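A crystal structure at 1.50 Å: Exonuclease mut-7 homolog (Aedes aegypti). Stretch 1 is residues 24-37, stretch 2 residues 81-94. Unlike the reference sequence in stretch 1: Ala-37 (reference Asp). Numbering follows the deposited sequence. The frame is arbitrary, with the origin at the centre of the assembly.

Stretch 1 24-37: MLSDLCRQSMIAFA
Stretch 2 81-94: KNVFNRDDVLKLSF

Each stretch runs from the end of a helix through a turn into a strand. Type I turns span Leu-28 to Gln-31 and Arg-86 to Val-89. Strands 33-37 and 90-93 pair in parallel, their axes 32° apart. Met-33 lies beside Leu-90, Ile-34 beside Lys-91 and Ala-35 beside Leu-92, with CA atoms 4.6, 4.9 and 4.4 Å apart. Four hydrogen bonds fix this register: Leu-90 N to Ser-32 O (2.9 Å), Ile-34 N to Leu-90 O (2.8 Å), Leu-92 N to Ile-34 O (2.7 Å) and Phe-36 N to Leu-92 O (2.9 Å).

On one sheet face, Met-33 (t, t, p) sets SD against Leu-90 CD2 (3.8 Å) and Leu-92 CD1 (4.0 Å). Ala-35 CB lies 4.1 Å from Leu-92 CB. Ile-34 and Lys-91 occupy the other face.

Phe-36 (chi1 p, chi2 89°) fills the slot between Phe-84 and Ser-93. The edge of Phe-84 meets one face, Phe-84 CE2 to Phe-36 CD2 3.5 Å, planes at 64°. Ser-93 CB covers the opposite face, 4.0 Å from the Phe-36 ring centroid. Lys-91 CB borders the ring edge, 3.9 Å from Phe-36 CE2.

Between the helices, Val-83 (t) points CG2 at Leu-28 CB (3.8 Å) and Leu-25 CD1 (4.1 Å). Arg-86 NH1 donates hydrogen bonds to Cys-29 O (2.9 Å) and Asn-82 O (2.9 Å), linking the stretches.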

# COMPACT_ATOMS: atom_id res chain seq x y z
N MET A 24 1.47 -6.15 -0.50
CA MET A 24 1.80 -6.80 0.77
C MET A 24 1.24 -6.00 1.95
O MET A 24 0.62 -6.57 2.87
CB MET A 24 3.32 -6.95 0.90
CG MET A 24 3.77 -7.38 2.29
SD MET A 24 5.56 -7.19 2.47
CE MET A 24 5.65 -5.40 2.75
N LEU A 25 1.48 -4.69 1.97
CA LEU A 25 1.00 -3.86 3.08
C LEU A 25 -0.51 -3.94 3.21
O LEU A 25 -1.05 -3.96 4.32
CB LEU A 25 1.45 -2.41 2.89
CG LEU A 25 1.37 -1.53 4.14
CD1 LEU A 25 2.29 -2.12 5.22
CD2 LEU A 25 1.78 -0.10 3.84
N SER A 26 -1.21 -4.00 2.08
CA SER A 26 -2.67 -4.11 2.11
C SER A 26 -3.12 -5.34 2.88
O SER A 26 -4.07 -5.28 3.67
CB SER A 26 -3.20 -4.16 0.68
OG SER A 26 -4.59 -4.42 0.67
N ASP A 27 -2.44 -6.48 2.68
CA ASP A 27 -2.76 -7.69 3.42
C ASP A 27 -2.35 -7.56 4.88
O ASP A 27 -3.15 -7.78 5.80
CB ASP A 27 -2.07 -8.89 2.75
CG ASP A 27 -2.25 -10.19 3.52
OD1 ASP A 27 -3.16 -10.29 4.37
OD2 ASP A 27 -1.48 -11.14 3.25
N LEU A 28 -1.10 -7.15 5.13
CA LEU A 28 -0.55 -7.22 6.48
C LEU A 28 -1.21 -6.24 7.43
O LEU A 28 -1.30 -6.53 8.64
CB LEU A 28 0.95 -6.98 6.46
CG LEU A 28 1.75 -8.03 5.70
CD1 LEU A 28 3.23 -7.73 5.83
CD2 LEU A 28 1.46 -9.43 6.21
N CYS A 29 -1.65 -5.08 6.94
CA CYS A 29 -2.21 -4.09 7.86
C CYS A 29 -3.52 -4.55 8.48
O CYS A 29 -3.96 -3.93 9.45
CB CYS A 29 -2.40 -2.75 7.16
SG CYS A 29 -3.80 -2.66 6.05
N ARG A 30 -4.14 -5.62 7.99
CA ARG A 30 -5.35 -6.15 8.63
C ARG A 30 -5.12 -7.44 9.40
O ARG A 30 -6.08 -7.98 9.96
CB ARG A 30 -6.45 -6.38 7.60
CG ARG A 30 -6.82 -5.12 6.87
CD ARG A 30 -7.34 -4.00 7.78
NE ARG A 30 -8.43 -4.40 8.67
CZ ARG A 30 -9.72 -4.34 8.34
NH1 ARG A 30 -10.08 -3.92 7.13
NH2 ARG A 30 -10.65 -4.71 9.21
N GLN A 31 -3.91 -7.95 9.44
CA GLN A 31 -3.66 -9.17 10.17
C GLN A 31 -3.52 -8.90 11.66
O GLN A 31 -3.16 -7.81 12.10
CB GLN A 31 -2.37 -9.83 9.68
CG GLN A 31 -2.39 -10.23 8.21
CD GLN A 31 -3.09 -11.54 7.97
OE1 GLN A 31 -3.30 -12.33 8.91
NE2 GLN A 31 -3.47 -11.79 6.73
N SER A 32 -3.81 -9.94 12.45
CA SER A 32 -3.64 -9.88 13.90
C SER A 32 -2.40 -10.61 14.39
O SER A 32 -2.01 -10.41 15.55
CB SER A 32 -4.86 -10.46 14.62
OG SER A 32 -5.96 -9.60 14.40
N MET A 33 -1.76 -11.41 13.54
CA MET A 33 -0.55 -12.13 13.92
C MET A 33 0.33 -12.29 12.70
O MET A 33 -0.14 -12.78 11.66
CB MET A 33 -0.87 -13.50 14.54
CG MET A 33 0.37 -14.24 14.98
SD MET A 33 0.10 -15.70 16.00
CE MET A 33 -1.02 -16.58 14.95
N ILE A 34 1.61 -11.90 12.83
CA ILE A 34 2.60 -11.95 11.76
C ILE A 34 3.89 -12.48 12.37
O ILE A 34 4.21 -12.19 13.53
CB ILE A 34 2.88 -10.56 11.13
CG1 ILE A 34 1.58 -9.92 10.68
CG2 ILE A 34 3.87 -10.65 9.94
CD1 ILE A 34 1.05 -10.52 9.47
N ALA A 35 4.65 -13.25 11.60
CA ALA A 35 5.98 -13.65 12.02
C ALA A 35 7.00 -12.97 11.13
O ALA A 35 6.73 -12.69 9.96
CB ALA A 35 6.13 -15.17 11.95
N PHE A 36 8.17 -12.66 11.68
CA PHE A 36 9.19 -12.03 10.85
C PHE A 36 10.57 -12.62 11.11
O PHE A 36 10.87 -13.14 12.19
CB PHE A 36 9.22 -10.49 11.01
CG PHE A 36 9.76 -9.99 12.32
CD1 PHE A 36 11.11 -9.72 12.49
CD2 PHE A 36 8.90 -9.69 13.35
CE1 PHE A 36 11.59 -9.23 13.71
CE2 PHE A 36 9.36 -9.19 14.56
CZ PHE A 36 10.70 -8.96 14.75
N ALA A 37 11.39 -12.51 10.07
CA ALA A 37 12.79 -12.92 10.05
C ALA A 37 13.49 -12.11 8.97
O ALA A 37 12.84 -11.37 8.22
CB ALA A 37 12.93 -14.43 9.80
N LYS A 81 4.89 1.72 10.69
CA LYS A 81 3.69 2.24 11.34
C LYS A 81 2.53 1.25 11.28
O LYS A 81 1.76 1.12 12.24
CB LYS A 81 3.29 3.56 10.70
CG LYS A 81 1.90 4.01 11.09
CD LYS A 81 1.66 5.38 10.54
CE LYS A 81 0.39 5.98 11.10
NZ LYS A 81 0.04 7.11 10.22
N ASN A 82 2.35 0.57 10.15
CA ASN A 82 1.14 -0.19 9.92
C ASN A 82 1.28 -1.67 10.27
O ASN A 82 0.27 -2.39 10.22
CB ASN A 82 0.66 -0.01 8.48
CG ASN A 82 0.13 1.38 8.24
OD1 ASN A 82 -0.95 1.72 8.72
ND2 ASN A 82 0.89 2.20 7.52
N VAL A 83 2.48 -2.11 10.66
CA VAL A 83 2.69 -3.50 11.06
C VAL A 83 3.48 -3.57 12.37
O VAL A 83 3.00 -4.12 13.36
CB VAL A 83 3.41 -4.30 9.95
CG1 VAL A 83 3.75 -5.71 10.42
CG2 VAL A 83 2.54 -4.35 8.69
N PHE A 84 4.70 -3.03 12.39
CA PHE A 84 5.60 -3.37 13.50
C PHE A 84 5.31 -2.57 14.76
O PHE A 84 5.32 -3.15 15.87
CB PHE A 84 7.05 -3.18 13.07
CG PHE A 84 7.55 -4.32 12.27
CD1 PHE A 84 7.22 -4.43 10.93
CD2 PHE A 84 8.29 -5.32 12.87
CE1 PHE A 84 7.67 -5.50 10.18
CE2 PHE A 84 8.74 -6.40 12.13
CZ PHE A 84 8.43 -6.50 10.78
N ASN A 85 5.05 -1.28 14.65
CA ASN A 85 4.86 -0.43 15.82
C ASN A 85 3.40 -0.30 16.20
O ASN A 85 2.92 0.80 16.54
CB ASN A 85 5.48 0.95 15.57
CG ASN A 85 6.97 0.88 15.42
OD1 ASN A 85 7.62 -0.03 15.94
ND2 ASN A 85 7.54 1.85 14.71
N ARG A 86 2.66 -1.39 16.13
CA ARG A 86 1.26 -1.45 16.49
C ARG A 86 1.07 -2.42 17.64
O ARG A 86 1.49 -3.58 17.54
CB ARG A 86 0.41 -1.89 15.30
CG ARG A 86 0.27 -0.85 14.24
CD ARG A 86 -0.53 -1.42 13.11
NE ARG A 86 -1.86 -1.84 13.54
CZ ARG A 86 -2.72 -2.47 12.75
NH1 ARG A 86 -2.36 -2.76 11.50
NH2 ARG A 86 -3.92 -2.82 13.19
N ASP A 87 0.44 -1.97 18.71
CA ASP A 87 0.20 -2.85 19.85
C ASP A 87 -0.91 -3.86 19.59
O ASP A 87 -1.05 -4.81 20.37
CB ASP A 87 -0.14 -2.02 21.09
CG ASP A 87 1.08 -1.34 21.70
OD1 ASP A 87 0.90 -0.37 22.47
OD2 ASP A 87 2.22 -1.77 21.41
N ASP A 88 -1.71 -3.69 18.53
CA ASP A 88 -2.84 -4.57 18.26
C ASP A 88 -2.51 -5.66 17.23
O ASP A 88 -3.42 -6.37 16.79
CB ASP A 88 -4.08 -3.76 17.82
CG ASP A 88 -3.83 -2.89 16.58
OD1 ASP A 88 -2.66 -2.58 16.29
OD2 ASP A 88 -4.81 -2.50 15.90
N VAL A 89 -1.25 -5.79 16.83
CA VAL A 89 -0.81 -6.87 15.95
C VAL A 89 0.32 -7.62 16.65
O VAL A 89 1.34 -7.02 17.02
CB VAL A 89 -0.35 -6.35 14.58
CG1 VAL A 89 -0.05 -7.52 13.65
CG2 VAL A 89 -1.39 -5.41 14.00
N LEU A 90 0.12 -8.91 16.88
CA LEU A 90 1.19 -9.75 17.44
C LEU A 90 2.23 -10.05 16.37
O LEU A 90 1.89 -10.50 15.28
CB LEU A 90 0.59 -11.05 17.99
CG LEU A 90 1.60 -12.07 18.51
CD1 LEU A 90 2.40 -11.53 19.69
CD2 LEU A 90 0.90 -13.37 18.90
N LYS A 91 3.50 -9.78 16.68
CA LYS A 91 4.62 -10.18 15.83
C LYS A 91 5.39 -11.29 16.53
O LYS A 91 5.73 -11.15 17.72
CB LYS A 91 5.57 -9.01 15.52
CG LYS A 91 5.17 -8.11 14.34
CD LYS A 91 4.01 -7.17 14.73
CE LYS A 91 4.35 -6.30 15.94
NZ LYS A 91 3.29 -5.26 16.23
N LEU A 92 5.65 -12.38 15.82
CA LEU A 92 6.47 -13.46 16.35
C LEU A 92 7.88 -13.36 15.77
O LEU A 92 8.04 -13.02 14.60
CB LEU A 92 5.88 -14.82 15.98
CG LEU A 92 4.46 -15.10 16.44
CD1 LEU A 92 3.99 -16.41 15.86
CD2 LEU A 92 4.40 -15.12 17.95
N SER A 93 8.87 -13.68 16.60
CA SER A 93 10.27 -13.54 16.23
C SER A 93 11.08 -14.51 17.08
O SER A 93 10.57 -15.11 18.02
CB SER A 93 10.73 -12.10 16.45
OG SER A 93 10.64 -11.80 17.84
N PHE A 94 12.35 -14.68 16.72
CA PHE A 94 13.29 -15.41 17.56
C PHE A 94 14.49 -14.50 17.80
O PHE A 94 15.15 -14.08 16.84
CB PHE A 94 13.71 -16.74 16.92
CG PHE A 94 14.41 -17.69 17.87
CD1 PHE A 94 15.77 -17.55 18.13
CD2 PHE A 94 13.71 -18.71 18.49
CE1 PHE A 94 16.41 -18.43 19.01
CE2 PHE A 94 14.35 -19.58 19.38
CZ PHE A 94 15.70 -19.43 19.63
O HOH W 1 -4.88 -5.49 11.99
O HOH W 2 -5.30 -6.58 14.42
O HOH W 3 12.88 -13.45 14.08